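Local structure of methylocystis parvus OBBP MbnE (Methylocystis parvus OBBP, 5ICQ) at residues A[283-288]-A[603-608]; A[300-303]-A[307-310]; A[342-347]-A[404-409]. The protein probably binds methanobactin, a copper-chelating peptide-derived compound, in the periplasm as a family 5 extracellular solute-binding protein serving its transport. All blocks are in the same frame, centred on the assembly; numbering follows the deposited sequence.

Contact 1: A[283-288]-A[603-608]; sequences IDYRDE and ESWWRK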
ATOM      1  N   ILE A 283      23.108  12.146   6.204  1.00 14.70           N
ATOM      2  CA  ILE A 283      21.963  11.246   6.230  1.00 11.11           C
ATOM      3  C   ILE A 283      22.464   9.877   5.800  1.00 13.93           C
ATOM      4  O   ILE A 283      23.233   9.770   4.841  1.00 13.90           O
ATOM      5  CB  ILE A 283      20.835  11.753   5.304  1.00 17.67           C
ATOM      6  CG1 ILE A 283      20.303  13.103   5.802  1.00 18.22           C
ATOM      7  CG2 ILE A 283      19.697  10.725   5.198  1.00 18.61           C
ATOM      8  CD1 ILE A 283      19.673  13.058   7.217  1.00 16.68           C
ATOM      9  N   ASP A 284      22.018   8.828   6.496  1.00 13.75           N
ATOM     10  CA  ASP A 284      22.613   7.504   6.363  1.00 11.23           C
ATOM     11  C   ASP A 284      21.940   6.612   5.321  1.00 14.78           C
ATOM     12  O   ASP A 284      22.509   5.569   4.967  1.00 12.34           O
ATOM     13  CB  ASP A 284      22.593   6.803   7.731  1.00 10.43           C
ATOM     14  CG  ASP A 284      23.563   7.442   8.723  1.00 15.92           C
ATOM     15  OD1 ASP A 284      24.677   7.806   8.297  1.00 18.74           O
ATOM     16  OD2 ASP A 284      23.212   7.584   9.914  1.00 18.85           O
ATOM     17  N   TYR A 285      20.772   6.989   4.812  1.00 10.06           N
ATOM     18  CA  TYR A 285      19.934   6.095   4.020  1.00  8.84           C
ATOM     19  C   TYR A 285      18.975   6.929   3.183  1.00 12.99           C
ATOM     20  O   TYR A 285      18.483   7.958   3.651  1.00 11.68           O
ATOM     21  CB  TYR A 285      19.137   5.139   4.932  1.00 10.36           C
ATOM     22  CG  TYR A 285      18.189   4.228   4.177  1.00 11.40           C
ATOM     23  CD1 TYR A 285      16.900   4.641   3.864  1.00 13.33           C
ATOM     24  CD2 TYR A 285      18.594   2.957   3.767  1.00 15.50           C
ATOM     25  CE1 TYR A 285      16.041   3.827   3.164  1.00 16.14           C
ATOM     26  CE2 TYR A 285      17.725   2.126   3.069  1.00 17.34           C
ATOM     27  CZ  TYR A 285      16.459   2.579   2.766  1.00 17.29           C
ATOM     28  OH  TYR A 285      15.587   1.782   2.071  1.00 22.04           O
ATOM     29  N   ARG A 286      18.693   6.475   1.963  1.00  9.34           N
ATOM     30  CA  ARG A 286      17.645   7.098   1.164  1.00 11.59           C
ATOM     31  C   ARG A 286      17.036   6.078   0.212  1.00 14.85           C
ATOM     32  O   ARG A 286      17.703   5.136  -0.238  1.00 12.64           O
ATOM     33  CB  ARG A 286      18.166   8.317   0.381  1.00 16.77           C
ATOM     34  CG  ARG A 286      19.254   8.024  -0.639  1.00 16.32           C
ATOM     35  CD  ARG A 286      19.713   9.317  -1.345  1.00 15.84           C
ATOM     36  NE  ARG A 286      18.821   9.705  -2.435  1.00 13.68           N
ATOM     37  CZ  ARG A 286      17.909  10.677  -2.382  1.00 14.85           C
ATOM     38  NH1 ARG A 286      17.744  11.404  -1.279  1.00 18.10           N
ATOM     39  NH2 ARG A 286      17.159  10.926  -3.453  1.00 17.80           N
ATOM     40  N   ASP A 287      15.741   6.261  -0.056  1.00  9.26           N
ATOM     41  CA  ASP A 287      15.047   5.618  -1.165  1.00 11.72           C
ATOM     42  C   ASP A 287      15.028   6.572  -2.354  1.00 17.60           C
ATOM     43  O   ASP A 287      14.678   7.744  -2.202  1.00 18.91           O
ATOM     44  CB  ASP A 287      13.610   5.262  -0.772  1.00 20.89           C
ATOM     45  CG  ASP A 287      13.544   4.251   0.342  1.00 26.56           C
ATOM     46  OD1 ASP A 287      14.256   3.228   0.261  1.00 28.61           O
ATOM     47  OD2 ASP A 287      12.781   4.482   1.302  1.00 29.71           O
ATOM     48  N   GLU A 288      15.388   6.075  -3.535  1.00 15.11           N
ATOM     49  CA  GLU A 288      15.389   6.883  -4.744  1.00 12.55           C
ATOM     50  C   GLU A 288      14.106   6.638  -5.524  1.00 17.55           C
ATOM     51  O   GLU A 288      13.763   5.487  -5.809  1.00 16.93           O
ATOM     52  CB  GLU A 288      16.601   6.562  -5.623  1.00 12.28           C
ATOM     53  CG  GLU A 288      16.763   7.511  -6.776  1.00 11.46           C
ATOM     54  CD  GLU A 288      16.814   8.939  -6.302  1.00 17.33           C
ATOM     55  OE1 GLU A 288      15.832   9.685  -6.525  1.00 18.23           O
ATOM     56  OE2 GLU A 288      17.829   9.296  -5.680  1.00 18.59           O
ATOM     57  N   GLU A 603      14.430  -0.695  11.230  1.00  9.15           N
ATOM     58  CA  GLU A 603      14.434  -1.436  12.493  1.00 13.42           C
ATOM     59  C   GLU A 603      15.341  -2.666  12.466  1.00 10.76           C
ATOM     60  O   GLU A 603      15.821  -3.088  13.526  1.00 10.98           O
ATOM     61  CB  GLU A 603      13.016  -1.859  12.880  1.00 18.38           C
ATOM     62  CG  GLU A 603      12.252  -2.561  11.799  1.00 24.60           C
ATOM     63  CD  GLU A 603      11.257  -1.632  11.119  1.00 42.55           C
ATOM     64  OE1 GLU A 603      11.626  -0.471  10.807  1.00 32.49           O
ATOM     65  OE2 GLU A 603      10.097  -2.060  10.918  1.00 49.62           O
ATOM     66  N   SER A 604      15.571  -3.276  11.299  1.00  9.03           N
ATOM     67  CA  SER A 604      16.442  -4.455  11.264  1.00 10.67           C
ATOM     68  C   SER A 604      17.918  -4.131  11.027  1.00 12.65           C
ATOM     69  O   SER A 604      18.759  -5.032  11.137  1.00 12.62           O
ATOM     70  CB  SER A 604      15.968  -5.446  10.187  1.00 13.41           C
ATOM     71  OG  SER A 604      16.140  -4.908   8.884  1.00 12.09           O
ATOM     72  N   TRP A 605      18.264  -2.887  10.727  1.00  8.19           N
ATOM     73  CA  TRP A 605      19.650  -2.545  10.437  1.00  8.05           C
ATOM     74  C   TRP A 605      20.418  -2.256  11.724  1.00  7.29           C
ATOM     75  O   TRP A 605      19.851  -2.191  12.820  1.00 10.54           O
ATOM     76  CB  TRP A 605      19.731  -1.331   9.509  1.00  5.35           C
ATOM     77  CG  TRP A 605      19.204  -1.522   8.115  1.00  9.75           C
ATOM     78  CD1 TRP A 605      17.985  -2.020   7.751  1.00 11.71           C
ATOM     79  CD2 TRP A 605      19.853  -1.120   6.894  1.00  7.93           C
ATOM     80  NE1 TRP A 605      17.850  -1.987   6.378  1.00 11.04           N
ATOM     81  CE2 TRP A 605      18.983  -1.443   5.831  1.00 12.73           C
ATOM     82  CE3 TRP A 605      21.099  -0.555   6.600  1.00 11.07           C
ATOM     83  CZ2 TRP A 605      19.309  -1.197   4.490  1.00 13.72           C
ATOM     84  CZ3 TRP A 605      21.429  -0.322   5.264  1.00 18.58           C
ATOM     85  CH2 TRP A 605      20.535  -0.636   4.230  1.00 17.54           C
ATOM     86  N   TRP A 606      21.730  -2.076  11.586  1.00  9.34           N
ATOM     87  CA  TRP A 606      22.551  -1.756  12.753  1.00  7.03           C
ATOM     88  C   TRP A 606      23.855  -1.108  12.311  1.00 11.44           C
ATOM     89  O   TRP A 606      24.211  -1.120  11.132  1.00 14.91           O
ATOM     90  CB  TRP A 606      22.819  -3.000  13.610  1.00 11.56           C
ATOM     91  CG  TRP A 606      23.710  -4.085  12.998  1.00 10.60           C
ATOM     92  CD1 TRP A 606      25.069  -4.214  13.143  1.00 15.74           C
ATOM     93  CD2 TRP A 606      23.283  -5.207  12.210  1.00 10.10           C
ATOM     94  NE1 TRP A 606      25.512  -5.336  12.474  1.00 18.00           N
ATOM     95  CE2 TRP A 606      24.437  -5.960  11.892  1.00 13.96           C
ATOM     96  CE3 TRP A 606      22.037  -5.640  11.726  1.00 11.40           C
ATOM     97  CZ2 TRP A 606      24.383  -7.122  11.126  1.00 19.46           C
ATOM     98  CZ3 TRP A 606      21.987  -6.800  10.967  1.00 15.59           C
ATOM     99  CH2 TRP A 606      23.154  -7.526  10.670  1.00 21.89           C
ATOM    100  N   ARG A 607      24.558  -0.526  13.284  1.00 10.40           N
ATOM    101  CA  ARG A 607      25.835   0.133  13.026  1.00 14.38           C
ATOM    102  C   ARG A 607      26.958  -0.897  12.990  1.00 16.73           C
ATOM    103  O   ARG A 607      27.095  -1.715  13.905  1.00 17.23           O
ATOM    104  CB  ARG A 607      26.113   1.181  14.103  1.00 20.56           C
ATOM    105  CG  ARG A 607      27.426   1.937  13.917  1.00 35.35           C
ATOM    106  CD  ARG A 607      27.792   2.754  15.154  1.00 35.49           C
ATOM    107  NE  ARG A 607      27.993   1.913  16.332  1.00 34.72           N
ATOM    108  CZ  ARG A 607      28.249   2.379  17.552  1.00 34.55           C
ATOM    109  NH1 ARG A 607      28.342   3.684  17.763  1.00 36.35           N
ATOM    110  NH2 ARG A 607      28.416   1.533  18.562  1.00 38.27           N
ATOM    111  N   LYS A 608      27.761  -0.859  11.939  1.00 16.41           N
ATOM    112  CA  LYS A 608      28.838  -1.833  11.800  1.00 25.98           C
ATOM    113  C   LYS A 608      29.926  -1.567  12.837  1.00 30.44           C
ATOM    114  O   LYS A 608      30.237  -0.415  13.150  1.00 35.40           O
ATOM    115  CB  LYS A 608      29.418  -1.764  10.388  1.00 29.93           C
ATOM    116  CG  LYS A 608      30.322  -2.917  10.025  1.00 36.15           C
ATOM    117  CD  LYS A 608      30.442  -3.048   8.520  1.00 36.79           C
ATOM    118  CE  LYS A 608      30.999  -1.784   7.901  1.00 42.02           C
ATOM    119  NZ  LYS A 608      31.090  -1.903   6.416  1.00 51.39           N
TER

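Contact 2: A[300-303]-A[307-310]; sequences FPAL and RMAR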
ATOM      1  N   PHE A 300      29.229  10.557  -7.306  1.00 26.26           N
ATOM      2  CA  PHE A 300      29.936  11.421  -6.380  1.00 23.68           C
ATOM      3  C   PHE A 300      30.976  10.613  -5.605  1.00 25.56           C
ATOM      4  O   PHE A 300      30.913   9.377  -5.573  1.00 28.10           O
ATOM      5  CB  PHE A 300      28.957  12.150  -5.442  1.00 22.87           C
ATOM      6  CG  PHE A 300      27.981  11.262  -4.723  1.00 24.68           C
ATOM      7  CD1 PHE A 300      28.267  10.784  -3.453  1.00 23.98           C
ATOM      8  CD2 PHE A 300      26.749  10.962  -5.287  1.00 27.01           C
ATOM      9  CE1 PHE A 300      27.352   9.988  -2.774  1.00 22.76           C
ATOM     10  CE2 PHE A 300      25.835  10.171  -4.614  1.00 26.15           C
ATOM     11  CZ  PHE A 300      26.137   9.688  -3.355  1.00 24.50           C
ATOM     12  N   PRO A 301      31.989  11.276  -5.024  1.00 36.83           N
ATOM     13  CA  PRO A 301      33.169  10.524  -4.536  1.00 34.97           C
ATOM     14  C   PRO A 301      32.863   9.468  -3.486  1.00 30.73           C
ATOM     15  O   PRO A 301      33.385   8.347  -3.576  1.00 29.77           O
ATOM     16  CB  PRO A 301      34.070  11.635  -3.976  1.00 43.23           C
ATOM     17  CG  PRO A 301      33.678  12.853  -4.735  1.00 44.11           C
ATOM     18  CD  PRO A 301      32.207  12.733  -4.961  1.00 36.61           C
ATOM     19  N   ALA A 302      32.043   9.797  -2.482  1.00 30.02           N
ATOM     20  CA  ALA A 302      31.744   8.841  -1.420  1.00 31.93           C
ATOM     21  C   ALA A 302      31.180   7.541  -1.978  1.00 32.85           C
ATOM     22  O   ALA A 302      31.400   6.465  -1.405  1.00 28.83           O
ATOM     23  CB  ALA A 302      30.770   9.461  -0.420  1.00 34.99           C
ATOM     24  N   LEU A 303      30.461   7.623  -3.098  1.00 31.72           N
ATOM     25  CA  LEU A 303      29.962   6.424  -3.761  1.00 36.15           C
ATOM     26  C   LEU A 303      31.105   5.612  -4.360  1.00 40.91           C
ATOM     27  O   LEU A 303      31.074   4.376  -4.348  1.00 38.67           O
ATOM     28  CB  LEU A 303      28.954   6.832  -4.836  1.00 32.35           C
ATOM     29  CG  LEU A 303      27.758   5.944  -5.166  1.00 39.90           C
ATOM     30  CD1 LEU A 303      28.196   4.673  -5.879  1.00 46.50           C
ATOM     31  CD2 LEU A 303      26.989   5.626  -3.896  1.00 27.53           C
ATOM     32  N   ARG A 307      32.551   4.691   0.840  1.00 25.45           N
ATOM     33  CA  ARG A 307      31.887   5.224   2.028  1.00 21.03           C
ATOM     34  C   ARG A 307      30.370   5.073   1.949  1.00 17.60           C
ATOM     35  O   ARG A 307      29.694   5.026   2.984  1.00 17.76           O
ATOM     36  CB  ARG A 307      32.250   6.693   2.215  1.00 20.38           C
ATOM     37  CG  ARG A 307      33.666   6.939   2.768  1.00 23.92           C
ATOM     38  CD  ARG A 307      33.958   8.433   2.821  1.00 28.50           C
ATOM     39  NE  ARG A 307      34.201   8.981   1.484  1.00 32.26           N
ATOM     40  CZ  ARG A 307      34.079  10.267   1.164  1.00 39.92           C
ATOM     41  NH1 ARG A 307      33.706  11.150   2.080  1.00 39.67           N
ATOM     42  NH2 ARG A 307      34.323  10.670  -0.078  1.00 41.78           N
ATOM     43  N   MET A 308      29.818   5.043   0.741  1.00 17.08           N
ATOM     44  CA  MET A 308      28.391   4.839   0.530  1.00 19.51           C
ATOM     45  C   MET A 308      28.204   3.864  -0.621  1.00 24.64           C
ATOM     46  O   MET A 308      29.105   3.663  -1.437  1.00 22.35           O
ATOM     47  CB  MET A 308      27.672   6.163   0.243  1.00 17.80           C
ATOM     48  CG  MET A 308      27.848   7.194   1.336  1.00 22.29           C
ATOM     49  SD  MET A 308      27.118   8.768   0.883  1.00 23.71           S
ATOM     50  CE  MET A 308      28.036   9.892   1.937  1.00 26.64           C
ATOM     51  N   ALA A 309      27.017   3.259  -0.687  1.00 15.22           N
ATOM     52  CA  ALA A 309      26.719   2.272  -1.714  1.00 18.34           C
ATOM     53  C   ALA A 309      25.267   2.412  -2.141  1.00 18.87           C
ATOM     54  O   ALA A 309      24.419   2.850  -1.365  1.00 15.54           O
ATOM     55  CB  ALA A 309      26.986   0.845  -1.204  1.00 18.32           C
ATOM     56  N   ARG A 310      24.971   2.030  -3.374  1.00 13.72           N
ATOM     57  CA  ARG A 310      23.583   1.974  -3.803  1.00 13.85           C
ATOM     58  C   ARG A 310      23.249   0.568  -4.282  1.00 17.36           C
ATOM     59  O   ARG A 310      24.130  -0.194  -4.695  1.00 17.36           O
ATOM     60  CB  ARG A 310      23.291   3.005  -4.877  1.00 15.70           C
ATOM     61  CG  ARG A 310      24.015   2.797  -6.177  1.00 17.28           C
ATOM     62  CD  ARG A 310      23.336   3.645  -7.218  1.00 20.64           C
ATOM     63  NE  ARG A 310      24.014   3.634  -8.499  1.00 21.50           N
ATOM     64  CZ  ARG A 310      23.459   4.068  -9.627  1.00 24.13           C
ATOM     65  NH1 ARG A 310      22.214   4.528  -9.620  1.00 18.86           N
ATOM     66  NH2 ARG A 310      24.150   4.043 -10.757  1.00 22.79           N
TER

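Contact 3: A[342-347]-A[404-409]; sequences FGMMFD and RPPVSD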
ATOM      1  N   PHE A 342      -8.987   1.936 -27.013  1.00  7.82           N
ATOM      2  CA  PHE A 342      -8.213   3.120 -26.662  1.00  9.48           C
ATOM      3  C   PHE A 342      -6.945   2.733 -25.918  1.00  9.36           C
ATOM      4  O   PHE A 342      -5.888   3.349 -26.107  1.00  9.95           O
ATOM      5  CB  PHE A 342      -9.043   4.082 -25.810  1.00  6.76           C
ATOM      6  CG  PHE A 342      -9.945   4.987 -26.597  1.00  9.07           C
ATOM      7  CD1 PHE A 342     -10.454   4.600 -27.829  1.00 12.05           C
ATOM      8  CD2 PHE A 342     -10.282   6.245 -26.097  1.00 10.73           C
ATOM      9  CE1 PHE A 342     -11.300   5.449 -28.544  1.00 14.92           C
ATOM     10  CE2 PHE A 342     -11.123   7.094 -26.803  1.00 10.83           C
ATOM     11  CZ  PHE A 342     -11.635   6.694 -28.030  1.00 13.98           C
ATOM     12  N   GLY A 343      -7.031   1.700 -25.081  1.00  9.30           N
ATOM     13  CA  GLY A 343      -5.864   1.246 -24.347  1.00 10.61           C
ATOM     14  C   GLY A 343      -4.751   0.760 -25.248  1.00 13.99           C
ATOM     15  O   GLY A 343      -3.574   0.882 -24.906  1.00 16.08           O
ATOM     16  N   MET A 344      -5.102   0.210 -26.413  1.00  9.50           N
ATOM     17  CA  MET A 344      -4.102  -0.267 -27.364  1.00  9.31           C
ATOM     18  C   MET A 344      -3.207   0.843 -27.874  1.00 14.19           C
ATOM     19  O   MET A 344      -2.120   0.565 -28.392  1.00 17.23           O
ATOM     20  CB  MET A 344      -4.779  -0.909 -28.571  1.00 15.10           C
ATOM     21  CG  MET A 344      -5.474  -2.204 -28.283  1.00 22.11           C
ATOM     22  SD  MET A 344      -6.284  -2.774 -29.791  1.00 17.83           S
ATOM     23  CE  MET A 344      -7.001  -4.291 -29.156  1.00 22.32           C
ATOM     24  N   MET A 345      -3.653   2.086 -27.787  1.00 10.81           N
ATOM     25  CA  MET A 345      -2.911   3.166 -28.407  1.00 15.42           C
ATOM     26  C   MET A 345      -1.868   3.783 -27.490  1.00 17.41           C
ATOM     27  O   MET A 345      -1.068   4.598 -27.956  1.00 16.98           O
ATOM     28  CB  MET A 345      -3.875   4.241 -28.895  1.00 11.79           C
ATOM     29  CG  MET A 345      -4.885   3.730 -29.924  1.00 11.74           C
ATOM     30  SD  MET A 345      -4.122   3.002 -31.400  1.00 15.97           S
ATOM     31  CE  MET A 345      -3.216   4.410 -32.050  1.00 15.85           C
ATOM     32  N   PHE A 346      -1.828   3.417 -26.211  1.00 13.29           N
ATOM     33  CA  PHE A 346      -0.805   3.976 -25.333  1.00  9.20           C
ATOM     34  C   PHE A 346       0.540   3.319 -25.626  1.00 13.49           C
ATOM     35  O   PHE A 346       0.664   2.096 -25.545  1.00 16.08           O
ATOM     36  CB  PHE A 346      -1.159   3.789 -23.858  1.00 10.30           C
ATOM     37  CG  PHE A 346      -0.108   4.342 -22.937  1.00 15.19           C
ATOM     38  CD1 PHE A 346       0.123   5.708 -22.883  1.00 15.84           C
ATOM     39  CD2 PHE A 346       0.677   3.503 -22.168  1.00 14.82           C
ATOM     40  CE1 PHE A 346       1.106   6.233 -22.064  1.00 15.53           C
ATOM     41  CE2 PHE A 346       1.659   4.022 -21.343  1.00 14.81           C
ATOM     42  CZ  PHE A 346       1.870   5.386 -21.291  1.00 13.62           C
ATOM     43  N   ASP A 347       1.555   4.128 -25.940  1.00 12.91           N
ATOM     44  CA  ASP A 347       2.870   3.616 -26.340  1.00 12.89           C
ATOM     45  C   ASP A 347       3.829   3.744 -25.158  1.00 10.31           C
ATOM     46  O   ASP A 347       4.513   4.756 -24.992  1.00 10.60           O
ATOM     47  CB  ASP A 347       3.381   4.364 -27.567  1.00 17.26           C
ATOM     48  CG  ASP A 347       4.688   3.792 -28.100  1.00 22.50           C
ATOM     49  OD1 ASP A 347       5.361   3.039 -27.368  1.00 14.57           O
ATOM     50  OD2 ASP A 347       5.050   4.097 -29.251  1.00 26.24           O
ATOM     51  N   ARG A 404      -1.694  -9.224 -22.465  1.00 18.19           N
ATOM     52  CA  ARG A 404      -0.818  -8.232 -21.864  1.00 14.44           C
ATOM     53  C   ARG A 404      -1.234  -6.880 -22.419  1.00 12.76           C
ATOM     54  O   ARG A 404      -1.802  -6.821 -23.517  1.00 11.27           O
ATOM     55  CB  ARG A 404       0.659  -8.495 -22.201  1.00 16.22           C
ATOM     56  CG  ARG A 404       0.932  -8.344 -23.702  1.00 18.33           C
ATOM     57  CD  ARG A 404       2.385  -8.599 -24.099  1.00 22.02           C
ATOM     58  NE  ARG A 404       2.542  -8.521 -25.551  1.00 19.98           N
ATOM     59  CZ  ARG A 404       3.689  -8.701 -26.200  1.00 21.86           C
ATOM     60  NH1 ARG A 404       4.799  -8.965 -25.528  1.00 21.98           N
ATOM     61  NH2 ARG A 404       3.722  -8.609 -27.524  1.00 22.43           N
ATOM     62  N   PRO A 405      -0.965  -5.783 -21.709  1.00 15.80           N
ATOM     63  CA  PRO A 405      -1.124  -4.468 -22.328  1.00 12.56           C
ATOM     64  C   PRO A 405      -0.317  -4.423 -23.611  1.00 13.56           C
ATOM     65  O   PRO A 405       0.832  -4.885 -23.632  1.00 13.78           O
ATOM     66  CB  PRO A 405      -0.563  -3.500 -21.272  1.00 15.67           C
ATOM     67  CG  PRO A 405      -0.699  -4.240 -19.976  1.00 17.15           C
ATOM     68  CD  PRO A 405      -0.419  -5.678 -20.342  1.00 12.75           C
ATOM     69  N   PRO A 406      -0.904  -3.948 -24.705  1.00 14.36           N
ATOM     70  CA  PRO A 406      -0.234  -4.032 -26.003  1.00 18.57           C
ATOM     71  C   PRO A 406       1.150  -3.403 -25.973  1.00 23.37           C
ATOM     72  O   PRO A 406       1.379  -2.375 -25.333  1.00 20.97           O
ATOM     73  CB  PRO A 406      -1.185  -3.276 -26.933  1.00 20.02           C
ATOM     74  CG  PRO A 406      -2.529  -3.529 -26.328  1.00 28.81           C
ATOM     75  CD  PRO A 406      -2.308  -3.520 -24.837  1.00 24.86           C
ATOM     76  N   VAL A 407       2.084  -4.076 -26.632  1.00 18.67           N
ATOM     77  CA  VAL A 407       3.453  -3.607 -26.780  1.00 16.66           C
ATOM     78  C   VAL A 407       3.588  -2.989 -28.165  1.00 23.23           C
ATOM     79  O   VAL A 407       3.202  -3.600 -29.169  1.00 19.53           O
ATOM     80  CB  VAL A 407       4.458  -4.755 -26.583  1.00 22.88           C
ATOM     81  CG1 VAL A 407       5.885  -4.247 -26.727  1.00 20.14           C
ATOM     82  CG2 VAL A 407       4.259  -5.412 -25.216  1.00 21.97           C
ATOM     83  N   SER A 408       4.118  -1.780 -28.222  1.00 22.03           N
ATOM     84  CA  SER A 408       4.311  -1.123 -29.504  1.00 34.04           C
ATOM     85  C   SER A 408       5.715  -1.403 -30.028  1.00 32.75           C
ATOM     86  O   SER A 408       6.600  -1.845 -29.293  1.00 34.27           O
ATOM     87  CB  SER A 408       4.106   0.384 -29.371  1.00 37.80           C
ATOM     88  OG  SER A 408       5.210   0.947 -28.688  1.00 41.77           O
ATOM     89  N   ASP A 409       5.916  -1.128 -31.313  1.00 37.09           N
ATOM     90  CA  ASP A 409       7.275  -1.134 -31.850  1.00 41.76           C
ATOM     91  C   ASP A 409       8.029   0.080 -31.302  1.00 37.96           C
ATOM     92  O   ASP A 409       9.217   0.260 -31.554  1.00 42.02           O
ATOM     93  CB  ASP A 409       7.273  -1.142 -33.386  1.00 46.23           C
ATOM     94  CG  ASP A 409       6.449  -0.013 -33.989  1.00 54.48           C
ATOM     95  OD1 ASP A 409       6.478   1.123 -33.464  1.00 54.66           O
ATOM     96  OD2 ASP A 409       5.767  -0.268 -35.003  1.00 60.86           O
TER
HETATM   97  O   HOH W   1      -0.446  -0.309 -24.629  1.00 19.12           O

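Contact 1: A[283-288]-A[603-608]
Tyr285 and Trp605 make the whole of this contact. They meet as a T-shaped aromatic pair. The edge of the tyrosine is turned toward the face of the six-membered ring of the tryptophan. The ring planes stand at 81°, and the centroids of the Tyr285 ring and the Trp605 six-membered ring are 5.6 Å apart. The closest atoms are Tyr285 CE2 and Trp605 CZ2, at 3.9 Å. Next along the same edge, Tyr285 CD2 lies 4.1 Å from Trp605 CH2. Tyr285 holds CG anti to its own nitrogen (chi1 177°), which swings the ring out from the strand to meet the indole. The backbones stay well apart, with 10.8 Å between Tyr285 CA and Trp605 CA, and no hydrogen bond crosses between the segments. Strand 285-288 is an outer strand of a three-stranded antiparallel sheet, next to strand 576-581. The chain end that carries Trp605 comes back past this sheet, so the ring pair ties the C-terminal tail to it. Trp605 also makes edge-to-face pairs with Phe598 and with His580 of strand 576-581. Both rings of the contact are buried, yet only 64 Å² is buried between the segments. Other residues pack round the rings: Ile578 and Leu602 on Tyr285, Ile584 and Arg586 on Trp605. Arg286 takes no part and stays buried, in a salt bridge with NH2 2.8 Å from Glu288 OE2. That oxygen lies in the guanidinium plane but is met from above its own carboxylate plane, 37° out of it. On the tail, Trp606 is partly exposed, and Arg607 and Lys608 lie at the solvent side.

Contact 2: A[300-303]-A[307-310]
Met308 N gives a hydrogen bond to Ala302 O at 3.0 Å, where the chain folds back from a one-turn helix into a strand. The two backbones are close, with 4.8 Å between Leu303 CA and Met308 CA. Ala302 is the centre of the side-chain packing. Its CB touches the methyl end of Met308, with Ala302 CB 3.6 Å from Met308 CE. Ala302 CB also sits over the middle of one face of the Arg307 guanidinium, 3.8 Å from Arg307 CZ. The arginine chain bends at chi3 (-74°), which lays the flat group face-on against Ala302. Its charge is met by Asp305, in a salt bridge through NH2. The straight Met308 chain (chi2 175°) brings SD to the rim of the Phe300 ring. SD comes to the edge of that ring, near its plane, with Met308 SD 3.9 Å from Phe300 CE1. This is a Met-aromatic contact, and the two side chains run nearly perpendicular to each other. Leu303 CB lies against one face of the same ring, offset toward the rim. Leu303 CD2 reaches the strand backbone, 3.8 Å from Met308 O. Phe300, Ala302 and Met308 are buried; Phe300 and Met308 also touch Phe278 of helix 271-279. Pro301 and Arg307 are exposed. Phe300 takes the N-cap position of helix 301-304. The arrangement is a tight helix-to-strand connection, in which a short helix packs on the start of strand 308-313, in the same sheet as strand 285-288.

Contact 3: A[342-347]-A[404-409]
The N-terminus of helix 348-355 is where this contact has its polar end: Asp347 is the N-cap residue of that helix and meets Ser408 of the loop 404-409. Ser408 OG donates to Asp347 OD1 in a very short bond of 2.5 Å, and the exact length should be read with caution. The other carboxylate oxygen is at a poor angle to the hydroxyl. With chi1 at -175°, the carboxylate is turned away from the Asp347 nitrogen and reaches both Ser408 and the helix start, where OD1 accepts the backbone NH of Trp350. One oxygen thus caps the helix and receives the serine. Glu349 OE2 is a second hydrogen-bond partner of Ser408 OG, and a single serine proton cannot fully serve both acids. Glu349 OE2 lies close to Asp347 OD1, and this nearness may raise the pKa of one of the two. Between helix 336-343 and helix 348-355 the chain makes a type I beta turn, from Gly343 to Phe346, and the loop 404-409 runs beside this turn without regular secondary structure. The contact lies at the protein surface, its four touching residues all partly exposed. A water sits between the two backbones, 2.8 Å from Phe346 O and 2.8 Å from Pro406 O, with more acceptors in reach than it has protons. The other end of the contact is apolar. The Pro406 ring presents CG to Met344, with Pro406 CG 3.8 Å from Met344 CA and 3.8 Å from Met344 CG. Met344 packs on helix 415-427 through Met417, Arg420 and Leu424. Met417 touches Pro406 as well.

In the fold
Contacts 1 and 2 reach the same sheet, through strands 285-288 and 308-313, which lie on either side of strand 576-581. Their centres are about 14 Å apart, and they do not touch. Contact 3 is remote, with its centre about 39 Å from each of the other centres. Contact 1 is buried and purely aromatic, and it joins parts 315 residues apart. Contact 2 is partly buried and local; it combines one backbone bond with apolar and sulfur packing. Contact 3 is a surface contact and relies more on a carboxylate, a hydroxyl and a water. Contacts 2 and 3 both fall within the long chain excursion closed by contact 1.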